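Local atomic coordinates of centrosomal protein of 192 kDa (Homo sapiens, PDB entry 6FVI), a protein that is required for mitotic centrosome maturation and bipolar spindle assembly, serves as a centrosomal scaffold activating AURKA and PLK1, and appears to regulate centriole duplication. Residues V53-S58 / G95-S100; K66-D69 / V74-A77. All blocks are in the same frame, centred on the assembly; numbering follows the deposited sequence.

Contact 1: residues V53-S58 / G95-S100; sequences VKWHLS and GIQKVS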
ATOM      1  N   VAL A  53      -9.829  -9.748  11.335  1.00  8.50           N
ATOM      2  CA  VAL A  53      -9.470  -8.368  11.119  1.00  8.29           C
ATOM      3  C   VAL A  53     -10.249  -7.764   9.973  1.00  7.97           C
ATOM      4  O   VAL A  53     -10.268  -8.300   8.857  1.00 10.47           O
ATOM      5  CB  VAL A  53      -7.963  -8.284  10.878  1.00  9.46           C
ATOM      6  CG1 VAL A  53      -7.535  -6.945  10.301  1.00 11.12           C
ATOM      7  CG2 VAL A  53      -7.211  -8.561  12.173  1.00 10.57           C
ATOM      8  N   LYS A  54     -10.850  -6.610  10.220  1.00  7.41           N
ATOM      9  CA  LYS A  54     -11.476  -5.793   9.177  0.50  8.07           C
ATOM     10  C   LYS A  54     -10.414  -4.912   8.557  1.00  7.99           C
ATOM     11  O   LYS A  54      -9.713  -4.221   9.286  1.00  9.70           O
ATOM     12  CB  LYS A  54     -12.544  -4.873   9.771  0.50 10.14           C
ATOM     13  CG  LYS A  54     -12.968  -3.740   8.819  0.50 12.22           C
ATOM     14  CD  LYS A  54     -13.799  -4.253   7.676  0.50 11.65           C
ATOM     15  CE  LYS A  54     -13.742  -3.342   6.454  0.50 16.47           C
ATOM     16  NZ  LYS A  54     -14.514  -2.111   6.753  0.50 16.02           N
ATOM     17  N   TRP A  55     -10.329  -4.892   7.230  1.00  7.97           N
ATOM     18  CA  TRP A  55      -9.328  -4.092   6.547  1.00  8.14           C
ATOM     19  C   TRP A  55      -9.936  -3.343   5.384  1.00  7.73           C
ATOM     20  O   TRP A  55     -10.931  -3.769   4.793  1.00  8.28           O
ATOM     21  CB  TRP A  55      -8.151  -4.983   6.089  1.00  8.62           C
ATOM     22  CG  TRP A  55      -8.534  -6.029   5.087  1.00  7.72           C
ATOM     23  CD1 TRP A  55      -8.966  -7.284   5.359  1.00  8.08           C
ATOM     24  CD2 TRP A  55      -8.527  -5.909   3.664  1.00  8.08           C
ATOM     25  NE1 TRP A  55      -9.258  -7.945   4.197  1.00  8.19           N
ATOM     26  CE2 TRP A  55      -8.984  -7.128   3.142  1.00  7.97           C
ATOM     27  CE3 TRP A  55      -8.143  -4.892   2.761  1.00  9.43           C
ATOM     28  CZ2 TRP A  55      -9.080  -7.364   1.770  1.00  9.29           C
ATOM     29  CZ3 TRP A  55      -8.233  -5.148   1.406  1.00 10.67           C
ATOM     30  CH2 TRP A  55      -8.707  -6.359   0.929  1.00 10.56           C
ATOM     31  N   HIS A  56      -9.282  -2.239   5.020  1.00  7.99           N
ATOM     32  CA  HIS A  56      -9.700  -1.415   3.914  1.00  8.46           C
ATOM     33  C   HIS A  56      -8.496  -0.695   3.355  1.00  8.28           C
ATOM     34  O   HIS A  56      -7.694  -0.155   4.122  1.00 11.17           O
ATOM     35  CB  HIS A  56     -10.739  -0.395   4.408  1.00 11.19           C
ATOM     36  CG  HIS A  56     -11.092   0.649   3.406  1.00 12.47           C
ATOM     37  ND1 HIS A  56     -11.825   0.431   2.264  1.00 16.81           N
ATOM     38  CD2 HIS A  56     -10.693   1.941   3.343  1.00 16.00           C
ATOM     39  CE1 HIS A  56     -11.969   1.569   1.610  1.00 15.93           C
ATOM     40  NE2 HIS A  56     -11.266   2.494   2.223  1.00 19.79           N
ATOM     41  N   LEU A  57      -8.377  -0.662   2.042  1.00  8.34           N
ATOM     42  CA  LEU A  57      -7.306   0.060   1.335  1.00  9.94           C
ATOM     43  C   LEU A  57      -7.792   1.349   0.824  1.00 10.18           C
ATOM     44  O   LEU A  57      -8.879   1.394   0.262  1.00 14.40           O
ATOM     45  CB  LEU A  57      -6.917  -0.615  -0.011  1.00 14.25           C
ATOM     46  CG  LEU A  57      -6.603  -2.070   0.091  1.00 15.12           C
ATOM     47  CD1 LEU A  57      -6.187  -2.746  -1.154  1.00 14.80           C
ATOM     48  CD2 LEU A  57      -5.524  -2.322   1.153  1.00 17.24           C
ATOM     49  N   SER A  58      -6.955   2.366   0.932  1.00 11.12           N
ATOM     50  CA  SER A  58      -7.308   3.617   0.334  0.50 14.84           C
ATOM     51  C   SER A  58      -6.094   4.335  -0.167  1.00 12.42           C
ATOM     52  O   SER A  58      -5.000   4.194   0.328  1.00 14.06           O
ATOM     53  CB  SER A  58      -8.066   4.483   1.318  0.50 19.03           C
ATOM     54  OG  SER A  58      -7.208   4.850   2.366  0.50 21.05           O
ATOM     55  N   GLY A  95      -4.933 -15.931   8.256  1.00 10.69           N
ATOM     56  CA  GLY A  95      -5.224 -15.859   6.841  1.00  9.37           C
ATOM     57  C   GLY A  95      -4.308 -14.937   6.050  1.00  8.87           C
ATOM     58  O   GLY A  95      -3.785 -13.964   6.556  1.00  9.32           O
ATOM     59  N   ILE A  96      -4.201 -15.263   4.765  1.00  8.49           N
ATOM     60  CA  ILE A  96      -3.469 -14.458   3.785  1.00  8.63           C
ATOM     61  C   ILE A  96      -4.423 -14.061   2.671  1.00  8.53           C
ATOM     62  O   ILE A  96      -5.051 -14.924   2.035  1.00  9.85           O
ATOM     63  CB  ILE A  96      -2.272 -15.260   3.206  1.00  9.22           C
ATOM     64  CG1 ILE A  96      -1.292 -15.684   4.298  1.00 10.28           C
ATOM     65  CG2 ILE A  96      -1.578 -14.439   2.114  1.00 11.10           C
ATOM     66  CD1 ILE A  96      -0.348 -16.791   3.889  1.00 12.32           C
ATOM     67  N   GLN A  97      -4.516 -12.751   2.428  1.00  7.93           N
ATOM     68  CA  GLN A  97      -5.324 -12.175   1.367  1.00  7.99           C
ATOM     69  C   GLN A  97      -4.423 -11.605   0.292  1.00  8.13           C
ATOM     70  O   GLN A  97      -3.636 -10.693   0.552  1.00  9.63           O
ATOM     71  CB  GLN A  97      -6.190 -11.047   1.935  1.00  8.52           C
ATOM     72  CG  GLN A  97      -6.957 -10.250   0.885  1.00  8.67           C
ATOM     73  CD  GLN A  97      -8.077 -11.042   0.256  1.00  8.96           C
ATOM     74  OE1 GLN A  97      -9.003 -11.446   0.955  1.00  9.77           O
ATOM     75  NE2 GLN A  97      -8.019 -11.245  -1.054  1.00 10.66           N
ATOM     76  N   LYS A  98      -4.586 -12.066  -0.937  1.00  8.78           N
ATOM     77  CA  LYS A  98      -3.881 -11.474  -2.044  0.50  9.72           C
ATOM     78  C   LYS A  98      -4.684 -10.267  -2.554  1.00  9.25           C
ATOM     79  O   LYS A  98      -5.900 -10.369  -2.781  1.00 10.45           O
ATOM     80  CB  LYS A  98      -3.663 -12.505  -3.160  0.50 11.42           C
ATOM     81  CG  LYS A  98      -2.797 -11.977  -4.296  0.50 13.03           C
ATOM     82  CD  LYS A  98      -2.902 -12.862  -5.506  0.50 18.40           C
ATOM     83  CE  LYS A  98      -1.793 -13.877  -5.530  0.50 24.33           C
ATOM     84  NZ  LYS A  98      -0.745 -13.459  -6.499  0.50 28.59           N
ATOM     85  N   VAL A  99      -3.974  -9.165  -2.736  1.00  9.42           N
ATOM     86  CA  VAL A  99      -4.556  -7.970  -3.343  1.00  9.62           C
ATOM     87  C   VAL A  99      -3.923  -7.876  -4.749  1.00  9.38           C
ATOM     88  O   VAL A  99      -2.715  -7.721  -4.884  1.00  9.94           O
ATOM     89  CB  VAL A  99      -4.274  -6.723  -2.517  1.00 10.33           C
ATOM     90  CG1 VAL A  99      -4.826  -5.483  -3.229  1.00 11.16           C
ATOM     91  CG2 VAL A  99      -4.906  -6.849  -1.123  1.00 11.97           C
ATOM     92  N   SER A 100      -4.770  -8.004  -5.766  1.00  8.97           N
ATOM     93  CA  SER A 100      -4.353  -7.894  -7.157  1.00  8.66           C
ATOM     94  C   SER A 100      -4.357  -6.434  -7.563  1.00  8.74           C
ATOM     95  O   SER A 100      -5.312  -5.727  -7.301  1.00 10.36           O
ATOM     96  CB  SER A 100      -5.280  -8.727  -8.012  1.00 11.24           C
ATOM     97  OG  SER A 100      -5.185 -10.094  -7.619  1.00 14.82           O
TER
HETATM   98  O   HOH W   1      -9.569 -10.738   3.604  0.50  8.00           O
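W55 and L57 look across at Q97 and V99 from strands that run almost parallel, 17° apart, their axes coming no closer than 11.3 Å. That shared direction follows from topology, because both strands pair antiparallel with strand 82-91, yet no backbone bond joins them directly, and side chains and one water bridge the interval. The indole reaches both Q97 and V99. With CG between the backbone N and the carbonyl carbon (chi1 63°), the ring is carried over toward Q97, and its CZ2 lies 3.7 Å from Q97 CG. The two side chains cross at about a right angle, ring and amide planes 40° apart. Beyond this, W55 CH2 comes within 4.3 Å of V99 CG2. L57 and V99 meet tip to tip, CD1 of the one 3.7 Å from CG1 of the other, while L57 CG sits at the edge of the indole, in its plane. The polar end is handled by a water, also in the ring plane: it accepts from W55 NE1 at 2.9 Å and donates to Q97 OE1 at 2.8 Å. At its other end the same amide gives a nearly straight bond, Q97 NE2 to K98 O, 2.9 Å, approaching from above the carbonyl plane. Such facing side chains are what the interior of an immunoglobulin-like beta sandwich, the fold of this PapD-like (ASH) domain, the seventh of CEP192, is made of; L91 and C119 add to the surroundings of W55. The chemistry therefore grades from apolar at L57 and V99 to water-bridged at Q97, whose amide has both ends engaged, so that its rotation is probably fixed.

Contact 2: residues K66-D69 / V74-A77; sequences KGVD and VFRA
D69 OD1 is held by a hydrogen bond with the hydroxyl of S71 and, across the contact, rests in the plane of the F75 ring at its edge, 3.7 Å from CE2. The carboxylate stands almost upright on that edge, the two planes 84° apart, and its other oxygen, OD2, is 3.7 Å from F75 CZ. An anion beside the C-H rim of a phenyl ring, where the partial charge is positive, is likely to be mildly favourable. D69 bends to it with CG between the backbone N and the carbonyl carbon (chi1 66°). V68 meets the neighbouring part of the same rim: its CB lies 4.0 Å from F75 CD2, and its CG2 at 4.2 Å from that carbon extends the apolar patch. The backbone explains the meeting. Strands 53-66 and 75-76 form a beta hairpin, with F75 bonded to V65 and A77 to P63 through the main chain, so that K66 and V74 fall opposite each other as a non-hydrogen-bonded pair, CA to CA 4.7 Å. Just past K66, G67 takes a positive phi, a conformation that favours glycine, as the chain enters the connecting loop. F75 turns its ring edge toward V68 and D69, CG lying anti to its carbonyl carbon (chi1 -60°). Replacing F75 by an alanine would probably leave V68 without its apolar neighbour and the D69 carboxylate steadied mainly by S71. Farther along, R76 NH1 bonds to the carbonyl O of P62, a proline known to be hydroxylated but unmodified here. Within the K66-V74 pair, K66 CB touches V74 CG2 at 4.0 Å, while the extended lysine chain leads its amine away toward D110, a long, weak ion pair.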
ATOM      1  N   LYS A  66       5.305  12.182 -13.506  0.50  9.18           N
ATOM      2  CA  LYS A  66       6.375  13.033 -14.003  0.50 10.32           C
ATOM      3  C   LYS A  66       6.682  12.599 -15.423  0.50 10.35           C
ATOM      4  O   LYS A  66       6.382  11.482 -15.866  0.50 10.06           O
ATOM      5  CB  LYS A  66       7.607  12.961 -13.087  0.50 13.82           C
ATOM      6  CG  LYS A  66       8.340  11.636 -13.076  0.50 13.78           C
ATOM      7  CD  LYS A  66       9.495  11.573 -12.085  0.50 18.73           C
ATOM      8  CE  LYS A  66       9.814  10.112 -11.789  0.50 22.97           C
ATOM      9  NZ  LYS A  66      10.537   9.866 -10.509  0.50 29.04           N
ATOM     10  N   GLY A  67       7.294  13.514 -16.154  1.00 11.18           N
ATOM     11  CA  GLY A  67       7.635  13.219 -17.522  1.00 11.41           C
ATOM     12  C   GLY A  67       6.467  13.215 -18.463  1.00 10.59           C
ATOM     13  O   GLY A  67       6.552  12.620 -19.534  1.00 12.72           O
ATOM     14  N   VAL A  68       5.390  13.902 -18.116  1.00 10.46           N
ATOM     15  CA  VAL A  68       4.266  13.990 -19.003  1.00 11.33           C
ATOM     16  C   VAL A  68       4.540  14.943 -20.176  1.00 10.89           C
ATOM     17  O   VAL A  68       4.066  14.734 -21.273  1.00 13.11           O
ATOM     18  CB  VAL A  68       3.033  14.443 -18.224  1.00 12.48           C
ATOM     19  CG1 VAL A  68       1.876  14.757 -19.133  1.00 15.19           C
ATOM     20  CG2 VAL A  68       2.635  13.384 -17.199  1.00 13.00           C
ATOM     21  N   ASP A  69       5.280  16.000 -19.911  1.00 10.98           N
ATOM     22  CA  ASP A  69       5.652  17.015 -20.890  1.00 11.57           C
ATOM     23  C   ASP A  69       7.041  17.511 -20.513  1.00 11.69           C
ATOM     24  O   ASP A  69       7.678  16.907 -19.638  1.00 12.71           O
ATOM     25  CB  ASP A  69       4.574  18.104 -20.969  1.00 12.08           C
ATOM     26  CG  ASP A  69       4.428  18.924 -19.715  1.00 12.27           C
ATOM     27  OD1 ASP A  69       5.302  18.857 -18.828  1.00 12.14           O
ATOM     28  OD2 ASP A  69       3.396  19.642 -19.635  1.00 15.66           O
ATOM     29  N   VAL A  74       5.682  17.866 -11.798  1.00  7.90           N
ATOM     30  CA  VAL A  74       4.915  16.682 -11.447  1.00  7.50           C
ATOM     31  C   VAL A  74       3.446  17.073 -11.379  1.00  7.53           C
ATOM     32  O   VAL A  74       3.071  18.055 -10.729  1.00  9.59           O
ATOM     33  CB  VAL A  74       5.413  16.113 -10.122  1.00  7.86           C
ATOM     34  CG1 VAL A  74       4.567  14.939  -9.680  1.00  9.00           C
ATOM     35  CG2 VAL A  74       6.845  15.655 -10.246  1.00  9.79           C
ATOM     36  N   PHE A  75       2.605  16.297 -12.071  1.00  6.76           N
ATOM     37  CA  PHE A  75       1.169  16.540 -12.126  1.00  7.28           C
ATOM     38  C   PHE A  75       0.424  15.491 -11.311  1.00  7.05           C
ATOM     39  O   PHE A  75       0.993  14.480 -10.910  1.00  8.09           O
ATOM     40  CB  PHE A  75       0.687  16.503 -13.566  1.00  8.00           C
ATOM     41  CG  PHE A  75       1.345  17.536 -14.427  1.00  8.95           C
ATOM     42  CD1 PHE A  75       1.260  18.891 -14.160  1.00 12.81           C
ATOM     43  CD2 PHE A  75       2.112  17.149 -15.459  1.00 13.30           C
ATOM     44  CE1 PHE A  75       1.905  19.815 -14.952  1.00 13.40           C
ATOM     45  CE2 PHE A  75       2.741  18.062 -16.274  1.00 15.44           C
ATOM     46  CZ  PHE A  75       2.635  19.389 -15.999  1.00 13.05           C
ATOM     47  N   ARG A  76      -0.851  15.754 -11.065  1.00  7.40           N
ATOM     48  CA  ARG A  76      -1.758  14.731 -10.554  1.00  7.54           C
ATOM     49  C   ARG A  76      -2.610  14.194 -11.686  1.00  7.85           C
ATOM     50  O   ARG A  76      -3.187  14.968 -12.469  1.00  9.05           O
ATOM     51  CB  ARG A  76      -2.674  15.288  -9.479  1.00  9.22           C
ATOM     52  CG  ARG A  76      -2.017  15.647  -8.181  1.00  9.92           C
ATOM     53  CD  ARG A  76      -1.658  14.457  -7.321  1.00 10.20           C
ATOM     54  NE  ARG A  76      -1.193  14.913  -6.010  1.00 10.81           N
ATOM     55  CZ  ARG A  76      -0.564  14.160  -5.129  1.00  9.99           C
ATOM     56  NH1 ARG A  76      -0.353  12.898  -5.374  1.00  9.63           N
ATOM     57  NH2 ARG A  76      -0.147  14.682  -3.989  1.00 11.31           N
ATOM     58  N   ALA A  77      -2.716  12.875 -11.794  1.00  7.67           N
ATOM     59  CA  ALA A  77      -3.626  12.301 -12.778  1.00  7.94           C
ATOM     60  C   ALA A  77      -5.065  12.587 -12.364  1.00  8.32           C
ATOM     61  O   ALA A  77      -5.385  12.654 -11.173  1.00 10.07           O
ATOM     62  CB  ALA A  77      -3.412  10.813 -12.904  1.00  8.22           C
TER

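Strand 53-66 serves both contacts, its beginning in contact 1 and its last residue in contact 2, and the hairpin of contact 2 lies within the span of chain that contact 1 closes. Their centres are 30 Å apart, on opposite sides of the chain's centre. Contact 1 is a buried meeting across the interior between strands that do not pair with each other; contact 2 is a surface meeting between chain neighbours whose strands do. The chemistry follows the place: inside, aliphatic tips and an indole, with a water joining the indole N-H to an amide oxygen; outside, a ring edge shared by a valine and a carboxylate, and a lysine whose chain leads away from the contact.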